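Local coordinates for protein WipB (PDB 5NNY) that acts as a Ser/Thr phosphatase that Legionella pneumophila translocates into its host, where it targets the lysosomal nutrient-sensing machinery, at residues A13-I27 against V103-L115. Sequence-based numbering, arbitrary orientation.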
ATOM      1  N   ALA A  13      -2.248  -5.942   6.050  1.00 18.21           N
ATOM      2  CA  ALA A  13      -3.414  -5.194   6.528  1.00 21.15           C
ATOM      3  C   ALA A  13      -3.641  -5.352   8.027  1.00 21.61           C
ATOM      4  O   ALA A  13      -4.771  -5.252   8.502  1.00 20.60           O
ATOM      5  CB  ALA A  13      -4.676  -5.596   5.756  1.00 19.27           C
ATOM      6  N   ASN A  14      -2.579  -5.588   8.794  1.00 17.10           N
ATOM      7  CA  ASN A  14      -2.697  -5.761  10.240  1.00 18.32           C
ATOM      8  C   ASN A  14      -2.565  -4.377  10.860  1.00 19.93           C
ATOM      9  O   ASN A  14      -1.459  -3.846  10.994  1.00 16.23           O
ATOM     10  CB  ASN A  14      -1.639  -6.738  10.749  1.00 20.90           C
ATOM     11  CG  ASN A  14      -1.745  -7.016  12.257  1.00 20.24           C
ATOM     12  OD1 ASN A  14      -2.306  -6.230  13.014  1.00 18.80           O
ATOM     13  ND2 ASN A  14      -1.176  -8.137  12.686  1.00 23.12           N
ATOM     14  N   ALA A  15      -3.706  -3.781  11.242  1.00 19.20           N
ATOM     15  CA  ALA A  15      -3.682  -2.405  11.721  1.00 20.56           C
ATOM     16  C   ALA A  15      -3.020  -2.303  13.087  1.00 14.97           C
ATOM     17  O   ALA A  15      -2.430  -1.267  13.406  1.00 16.36           O
ATOM     18  CB  ALA A  15      -5.108  -1.832  11.744  1.00 18.51           C
ATOM     19  N   LEU A  16      -3.087  -3.358  13.902  1.00 15.97           N
ATOM     20  CA  LEU A  16      -2.451  -3.328  15.217  1.00 19.40           C
ATOM     21  C   LEU A  16      -0.941  -3.412  15.089  1.00 18.41           C
ATOM     22  O   LEU A  16      -0.207  -2.720  15.804  1.00 19.60           O
ATOM     23  CB  LEU A  16      -2.947  -4.479  16.098  1.00 14.93           C
ATOM     24  CG  LEU A  16      -2.312  -4.642  17.492  1.00 18.34           C
ATOM     25  CD1 LEU A  16      -2.438  -3.387  18.405  1.00 15.15           C
ATOM     26  CD2 LEU A  16      -2.901  -5.865  18.193  1.00 20.83           C
ATOM     27  N   LEU A  17      -0.462  -4.264  14.183  1.00 17.55           N
ATOM     28  CA  LEU A  17       0.963  -4.283  13.878  1.00 20.27           C
ATOM     29  C   LEU A  17       1.437  -2.912  13.421  1.00 19.65           C
ATOM     30  O   LEU A  17       2.455  -2.408  13.914  1.00 19.87           O
ATOM     31  CB  LEU A  17       1.245  -5.345  12.812  1.00 14.99           C
ATOM     32  CG  LEU A  17       2.652  -5.424  12.215  1.00 19.26           C
ATOM     33  CD1 LEU A  17       3.745  -5.639  13.273  1.00 20.45           C
ATOM     34  CD2 LEU A  17       2.698  -6.510  11.149  1.00 20.42           C
ATOM     35  N   PHE A  18       0.689  -2.284  12.499  1.00 19.34           N
ATOM     36  CA  PHE A  18       0.974  -0.914  12.063  1.00 16.56           C
ATOM     37  C   PHE A  18       1.034   0.044  13.250  1.00 21.82           C
ATOM     38  O   PHE A  18       1.995   0.809  13.395  1.00 18.59           O
ATOM     39  CB  PHE A  18      -0.083  -0.462  11.050  1.00 20.73           C
ATOM     40  CG  PHE A  18       0.279   0.792  10.276  1.00 18.95           C
ATOM     41  CD1 PHE A  18       1.597   1.116   9.999  1.00 21.34           C
ATOM     42  CD2 PHE A  18      -0.713   1.640   9.822  1.00 20.93           C
ATOM     43  CE1 PHE A  18       1.900   2.270   9.278  1.00 20.88           C
ATOM     44  CE2 PHE A  18      -0.414   2.788   9.106  1.00 25.06           C
ATOM     45  CZ  PHE A  18       0.902   3.108   8.836  1.00 19.93           C
ATOM     46  N   LEU A  19       0.012   0.019  14.113  1.00 18.71           N
ATOM     47  CA  LEU A  19       0.036   0.845  15.317  1.00 21.40           C
ATOM     48  C   LEU A  19       1.273   0.570  16.165  1.00 23.64           C
ATOM     49  O   LEU A  19       1.920   1.505  16.649  1.00 18.20           O
ATOM     50  CB  LEU A  19      -1.229   0.598  16.150  1.00 17.26           C
ATOM     51  CG  LEU A  19      -1.364   1.572  17.334  1.00 22.35           C
ATOM     52  CD1 LEU A  19      -1.960   2.876  16.860  1.00 23.04           C
ATOM     53  CD2 LEU A  19      -2.235   1.000  18.437  1.00 16.99           C
ATOM     54  N   ASN A  20       1.596  -0.705  16.385  1.00 19.42           N
ATOM     55  CA  ASN A  20       2.721  -1.053  17.248  1.00 20.07           C
ATOM     56  C   ASN A  20       4.018  -0.437  16.737  1.00 21.43           C
ATOM     57  O   ASN A  20       4.784   0.160  17.510  1.00 22.57           O
ATOM     58  CB  ASN A  20       2.846  -2.573  17.343  1.00 20.68           C
ATOM     59  CG  ASN A  20       3.565  -3.019  18.597  1.00 24.00           C
ATOM     60  OD1 ASN A  20       3.475  -2.376  19.650  1.00 31.79           O
ATOM     61  ND2 ASN A  20       4.270  -4.139  18.500  1.00 20.38           N
ATOM     62  N   ILE A  21       4.274  -0.562  15.434  1.00 19.04           N
ATOM     63  CA  ILE A  21       5.510  -0.025  14.879  1.00 17.47           C
ATOM     64  C   ILE A  21       5.540   1.490  15.020  1.00 21.91           C
ATOM     65  O   ILE A  21       6.559   2.070  15.429  1.00 22.23           O
ATOM     66  CB  ILE A  21       5.678  -0.471  13.416  1.00 20.87           C
ATOM     67  CG1 ILE A  21       5.757  -1.994  13.324  1.00 26.19           C
ATOM     68  CG2 ILE A  21       6.937   0.134  12.809  1.00 18.91           C
ATOM     69  CD1 ILE A  21       5.582  -2.517  11.893  1.00 26.01           C
ATOM     70  N   LEU A  22       4.413   2.152  14.725  1.00 21.65           N
ATOM     71  CA  LEU A  22       4.336   3.605  14.838  1.00 23.05           C
ATOM     72  C   LEU A  22       4.619   4.070  16.264  1.00 22.06           C
ATOM     73  O   LEU A  22       5.240   5.115  16.461  1.00 20.81           O
ATOM     74  CB  LEU A  22       2.960   4.092  14.375  1.00 18.63           C
ATOM     75  CG  LEU A  22       2.670   3.991  12.884  1.00 22.34           C
ATOM     76  CD1 LEU A  22       1.183   4.172  12.623  1.00 21.57           C
ATOM     77  CD2 LEU A  22       3.482   5.042  12.121  1.00 19.41           C
ATOM     78  N   VAL A  23       4.175   3.308  17.270  1.00 19.18           N
ATOM     79  CA  VAL A  23       4.450   3.668  18.661  1.00 21.78           C
ATOM     80  C   VAL A  23       5.914   3.407  19.011  1.00 21.50           C
ATOM     81  O   VAL A  23       6.601   4.271  19.579  1.00 20.94           O
ATOM     82  CB  VAL A  23       3.505   2.908  19.613  1.00 22.53           C
ATOM     83  CG1 VAL A  23       3.897   3.173  21.063  1.00 22.95           C
ATOM     84  CG2 VAL A  23       2.056   3.306  19.371  1.00 23.45           C
ATOM     85  N   ARG A  24       6.408   2.205  18.690  1.00 19.59           N
ATOM     86  CA  ARG A  24       7.756   1.805  19.079  1.00 24.40           C
ATOM     87  C   ARG A  24       8.824   2.625  18.367  1.00 25.19           C
ATOM     88  O   ARG A  24       9.947   2.737  18.863  1.00 27.68           O
ATOM     89  CB  ARG A  24       7.961   0.313  18.792  1.00 27.33           C
ATOM     90  CG  ARG A  24       7.168  -0.598  19.714  1.00 34.07           C
ATOM     91  CD  ARG A  24       7.346  -2.078  19.369  1.00 39.63           C
ATOM     92  NE  ARG A  24       8.742  -2.514  19.366  1.00 39.15           N
ATOM     93  CZ  ARG A  24       9.412  -2.881  20.456  1.00 39.49           C
ATOM     94  NH1 ARG A  24       8.820  -2.850  21.646  1.00 35.27           N
ATOM     95  NH2 ARG A  24      10.675  -3.268  20.358  1.00 43.51           N
ATOM     96  N   GLN A  25       8.505   3.185  17.205  1.00 25.86           N
ATOM     97  CA  GLN A  25       9.458   3.981  16.449  1.00 25.58           C
ATOM     98  C   GLN A  25       9.301   5.472  16.700  1.00 30.67           C
ATOM     99  O   GLN A  25       9.913   6.273  15.987  1.00 31.45           O
ATOM    100  CB  GLN A  25       9.329   3.680  14.948  1.00 25.32           C
ATOM    101  CG  GLN A  25       9.901   2.325  14.540  1.00 31.66           C
ATOM    102  CD  GLN A  25      11.366   2.196  14.897  1.00 42.93           C
ATOM    103  OE1 GLN A  25      12.161   3.089  14.619  1.00 46.78           O
ATOM    104  NE2 GLN A  25      11.729   1.084  15.524  1.00 46.26           N
ATOM    105  N   GLY A  26       8.503   5.863  17.694  1.00 22.24           N
ATOM    106  CA  GLY A  26       8.381   7.259  18.052  1.00 25.40           C
ATOM    107  C   GLY A  26       7.687   8.141  17.042  1.00 29.15           C
ATOM    108  O   GLY A  26       7.942   9.349  17.009  1.00 24.51           O
ATOM    109  N   ILE A  27       6.806   7.578  16.212  1.00 24.97           N
ATOM    110  CA  ILE A  27       6.015   8.431  15.334  1.00 28.70           C
ATOM    111  C   ILE A  27       4.777   8.955  16.051  1.00 20.47           C
ATOM    112  O   ILE A  27       4.368  10.101  15.838  1.00 21.81           O
ATOM    113  CB  ILE A  27       5.627   7.683  14.047  1.00 27.00           C
ATOM    114  CG1 ILE A  27       6.860   7.079  13.386  1.00 26.55           C
ATOM    115  CG2 ILE A  27       4.888   8.636  13.098  1.00 19.59           C
ATOM    116  CD1 ILE A  27       7.795   8.133  12.858  1.00 31.85           C
ATOM    117  N   VAL A 103      -7.995  -7.537   9.358  1.00 24.31           N
ATOM    118  CA  VAL A 103      -9.415  -7.572   9.730  1.00 16.75           C
ATOM    119  C   VAL A 103     -10.266  -6.739   8.774  1.00 17.75           C
ATOM    120  O   VAL A 103     -11.308  -7.202   8.288  1.00 23.31           O
ATOM    121  CB  VAL A 103      -9.607  -7.117  11.188  1.00 25.98           C
ATOM    122  CG1 VAL A 103     -11.082  -6.991  11.487  1.00 24.50           C
ATOM    123  CG2 VAL A 103      -8.974  -8.100  12.130  1.00 18.45           C
ATOM    124  N   ILE A 104      -9.910  -5.469   8.577  1.00 16.86           N
ATOM    125  CA  ILE A 104     -10.715  -4.593   7.724  1.00 14.48           C
ATOM    126  C   ILE A 104      -9.880  -3.393   7.315  1.00 20.32           C
ATOM    127  O   ILE A 104      -9.195  -2.784   8.144  1.00 17.91           O
ATOM    128  CB  ILE A 104     -12.033  -4.160   8.419  1.00 16.29           C
ATOM    129  CG1 ILE A 104     -12.981  -3.480   7.414  1.00 21.07           C
ATOM    130  CG2 ILE A 104     -11.775  -3.304   9.663  1.00 16.98           C
ATOM    131  CD1 ILE A 104     -14.418  -3.333   7.949  1.00 19.67           C
ATOM    132  N   ASP A 105      -9.956  -3.045   6.026  1.00 17.51           N
ATOM    133  CA  ASP A 105      -9.105  -1.979   5.497  1.00 17.63           C
ATOM    134  C   ASP A 105      -9.429  -0.621   6.089  1.00 20.09           C
ATOM    135  O   ASP A 105      -8.566   0.261   6.079  1.00 20.09           O
ATOM    136  CB  ASP A 105      -9.210  -1.894   3.976  1.00 14.96           C
ATOM    137  CG  ASP A 105      -8.363  -2.942   3.283  1.00 15.39           C
ATOM    138  OD1 ASP A 105      -7.430  -3.464   3.941  1.00 17.75           O
ATOM    139  OD2 ASP A 105      -8.666  -3.264   2.095  1.00 25.45           O
ATOM    140  N   TYR A 106     -10.647  -0.435   6.600  1.00 15.08           N
ATOM    141  CA  TYR A 106     -11.005   0.829   7.236  1.00 14.49           C
ATOM    142  C   TYR A 106     -10.003   1.221   8.313  1.00 15.60           C
ATOM    143  O   TYR A 106      -9.709   2.406   8.485  1.00 18.22           O
ATOM    144  CB  TYR A 106     -12.402   0.724   7.853  1.00 16.64           C
ATOM    145  CG  TYR A 106     -12.963   2.048   8.306  1.00 20.01           C
ATOM    146  CD1 TYR A 106     -13.484   2.942   7.387  1.00 20.91           C
ATOM    147  CD2 TYR A 106     -12.949   2.414   9.666  1.00 18.29           C
ATOM    148  CE1 TYR A 106     -13.994   4.166   7.797  1.00 20.73           C
ATOM    149  CE2 TYR A 106     -13.463   3.643  10.085  1.00 22.02           C
ATOM    150  CZ  TYR A 106     -13.985   4.503   9.144  1.00 18.98           C
ATOM    151  OH  TYR A 106     -14.501   5.712   9.527  1.00 23.64           O
ATOM    152  N   PHE A 107      -9.477   0.238   9.058  1.00 13.40           N
ATOM    153  CA  PHE A 107      -8.629   0.545  10.210  1.00 17.26           C
ATOM    154  C   PHE A 107      -7.340   1.233   9.779  1.00 16.73           C
ATOM    155  O   PHE A 107      -6.955   2.266  10.340  1.00 18.08           O
ATOM    156  CB  PHE A 107      -8.318  -0.727  10.998  1.00 19.29           C
ATOM    157  CG  PHE A 107      -9.505  -1.300  11.760  1.00 18.01           C
ATOM    158  CD1 PHE A 107     -10.607  -0.511  12.097  1.00 22.64           C
ATOM    159  CD2 PHE A 107      -9.466  -2.612  12.193  1.00 17.33           C
ATOM    160  CE1 PHE A 107     -11.670  -1.048  12.829  1.00 19.65           C
ATOM    161  CE2 PHE A 107     -10.511  -3.157  12.938  1.00 18.11           C
ATOM    162  CZ  PHE A 107     -11.623  -2.367  13.261  1.00 16.40           C
ATOM    163  N   ILE A 108      -6.672   0.686   8.761  1.00 18.31           N
ATOM    164  CA  ILE A 108      -5.413   1.264   8.307  1.00 16.59           C
ATOM    165  C   ILE A 108      -5.674   2.533   7.512  1.00 16.27           C
ATOM    166  O   ILE A 108      -4.871   3.468   7.542  1.00 17.76           O
ATOM    167  CB  ILE A 108      -4.594   0.217   7.518  1.00 29.87           C
ATOM    168  CG1 ILE A 108      -3.908  -0.719   8.522  1.00 30.31           C
ATOM    169  CG2 ILE A 108      -3.567   0.867   6.582  1.00 21.87           C
ATOM    170  CD1 ILE A 108      -2.867  -1.632   7.979  1.00 23.63           C
ATOM    171  N   LEU A 109      -6.822   2.618   6.833  1.00 13.81           N
ATOM    172  CA  LEU A 109      -7.140   3.846   6.104  1.00 21.67           C
ATOM    173  C   LEU A 109      -7.263   5.034   7.052  1.00 17.11           C
ATOM    174  O   LEU A 109      -6.810   6.143   6.737  1.00 17.09           O
ATOM    175  CB  LEU A 109      -8.429   3.674   5.299  1.00 18.72           C
ATOM    176  CG  LEU A 109      -8.352   2.816   4.033  1.00 15.48           C
ATOM    177  CD1 LEU A 109      -9.748   2.637   3.414  1.00 16.32           C
ATOM    178  CD2 LEU A 109      -7.387   3.450   3.032  1.00 23.55           C
ATOM    179  N   LYS A 110      -7.883   4.821   8.216  1.00 14.71           N
ATOM    180  CA  LYS A 110      -8.016   5.895   9.196  1.00 17.77           C
ATOM    181  C   LYS A 110      -6.671   6.252   9.798  1.00 21.80           C
ATOM    182  O   LYS A 110      -6.428   7.420  10.131  1.00 20.28           O
ATOM    183  CB  LYS A 110      -8.988   5.501  10.309  1.00 19.96           C
ATOM    184  CG  LYS A 110     -10.446   5.446   9.869  1.00 24.41           C
ATOM    185  CD  LYS A 110     -10.868   6.711   9.129  1.00 30.70           C
ATOM    186  CE  LYS A 110     -11.573   7.709  10.049  1.00 24.62           C
ATOM    187  NZ  LYS A 110     -11.787   9.035   9.360  1.00 27.68           N
ATOM    188  N   LEU A 111      -5.799   5.256   9.976  1.00 15.40           N
ATOM    189  CA  LEU A 111      -4.456   5.526  10.489  1.00 17.58           C
ATOM    190  C   LEU A 111      -3.653   6.355   9.500  1.00 22.03           C
ATOM    191  O   LEU A 111      -2.988   7.320   9.890  1.00 20.08           O
ATOM    192  CB  LEU A 111      -3.722   4.219  10.811  1.00 17.16           C
ATOM    193  CG  LEU A 111      -4.071   3.643  12.188  1.00 28.36           C
ATOM    194  CD1 LEU A 111      -3.487   2.267  12.346  1.00 20.73           C
ATOM    195  CD2 LEU A 111      -3.564   4.561  13.323  1.00 28.39           C
ATOM    196  N   LEU A 112      -3.689   5.980   8.218  1.00 18.83           N
ATOM    197  CA  LEU A 112      -3.028   6.776   7.191  1.00 14.84           C
ATOM    198  C   LEU A 112      -3.559   8.205   7.175  1.00 14.99           C
ATOM    199  O   LEU A 112      -2.789   9.156   7.027  1.00 18.66           O
ATOM    200  CB  LEU A 112      -3.202   6.131   5.813  1.00 15.23           C
ATOM    201  CG  LEU A 112      -2.573   4.748   5.628  1.00 19.91           C
ATOM    202  CD1 LEU A 112      -2.864   4.168   4.232  1.00 22.40           C
ATOM    203  CD2 LEU A 112      -1.046   4.809   5.899  1.00 15.54           C
ATOM    204  N   GLN A 113      -4.877   8.375   7.291  1.00 16.60           N
ATOM    205  CA  GLN A 113      -5.458   9.719   7.287  1.00 18.62           C
ATOM    206  C   GLN A 113      -4.939  10.570   8.446  1.00 20.62           C
ATOM    207  O   GLN A 113      -4.596  11.746   8.264  1.00 20.84           O
ATOM    208  CB  GLN A 113      -6.978   9.608   7.339  1.00 20.54           C
ATOM    209  CG  GLN A 113      -7.733  10.925   7.225  1.00 21.37           C
ATOM    210  CD  GLN A 113      -9.229  10.665   7.240  1.00 19.85           C
ATOM    211  OE1 GLN A 113      -9.712   9.914   8.079  1.00 26.20           O
ATOM    212  NE2 GLN A 113      -9.959  11.254   6.298  1.00 28.25           N
ATOM    213  N   ALA A 114      -4.863   9.992   9.643  1.00 21.06           N
ATOM    214  CA  ALA A 114      -4.320  10.723  10.788  1.00 21.54           C
ATOM    215  C   ALA A 114      -2.841  11.048  10.597  1.00 26.80           C
ATOM    216  O   ALA A 114      -2.390  12.145  10.943  1.00 22.11           O
ATOM    217  CB  ALA A 114      -4.519   9.919  12.069  1.00 18.25           C
ATOM    218  N   LEU A 115      -2.069  10.105  10.055  1.00 22.02           N
ATOM    219  CA  LEU A 115      -0.667  10.393   9.758  1.00 23.74           C
ATOM    220  C   LEU A 115      -0.554  11.596   8.831  1.00 23.95           C
ATOM    221  O   LEU A 115       0.220  12.530   9.086  1.00 25.90           O
ATOM    222  CB  LEU A 115      -0.000   9.158   9.143  1.00 23.29           C
ATOM    223  CG  LEU A 115       0.305   8.019  10.110  1.00 29.27           C
ATOM    224  CD1 LEU A 115       0.796   6.774   9.374  1.00 22.72           C
ATOM    225  CD2 LEU A 115       1.342   8.467  11.163  1.00 19.40           C
TER
HETATM  226  O   HOH W   1      -7.137  -4.365   9.470  1.00 15.80           O
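Phe-18 is a knob in a hole formed by Ile-108, Leu-111, Leu-112 and Leu-115, joining two near-parallel helices (27°) of the phosphoesterase fold of this phosphatase domain, each following a parallel strand of its mixed sheet. Its CG lies anti to the backbone N (chi1 -166°), which carries the ring across to helix 105-115. There Phe-18 CE2 touches Leu-112 CD2 at 3.8 Å, the two side chains crossing at about a right angle, while Leu-22 CD1 covers one ring face over the centre. Packing is tightest at the N-terminal end, where small Ala-15 lets the backbones draw close: its CB sits 3.5 Å from Phe-107 CB and also meets Ile-108 CG1. Beside it, one water donates to Ala-13 O and accepts from Ile-104 N, linking the loops before both helices. The far end is looser; branched Leu-22 and Leu-115 meet tip to tip, CD2 to CD2 at 4.2 Å, and Ile-27 brings CG2 against Leu-115 CD2. Away from this apolar seam, Leu-16, Asn-20 and Arg-24 line the more solvent-accessible side of helix 15-24. Short Asn-14 caps that helix: its OD1 accepts from Leu-17 N at 2.9 Å, nearly straight (173°), the donor standing above the carbonyl plane.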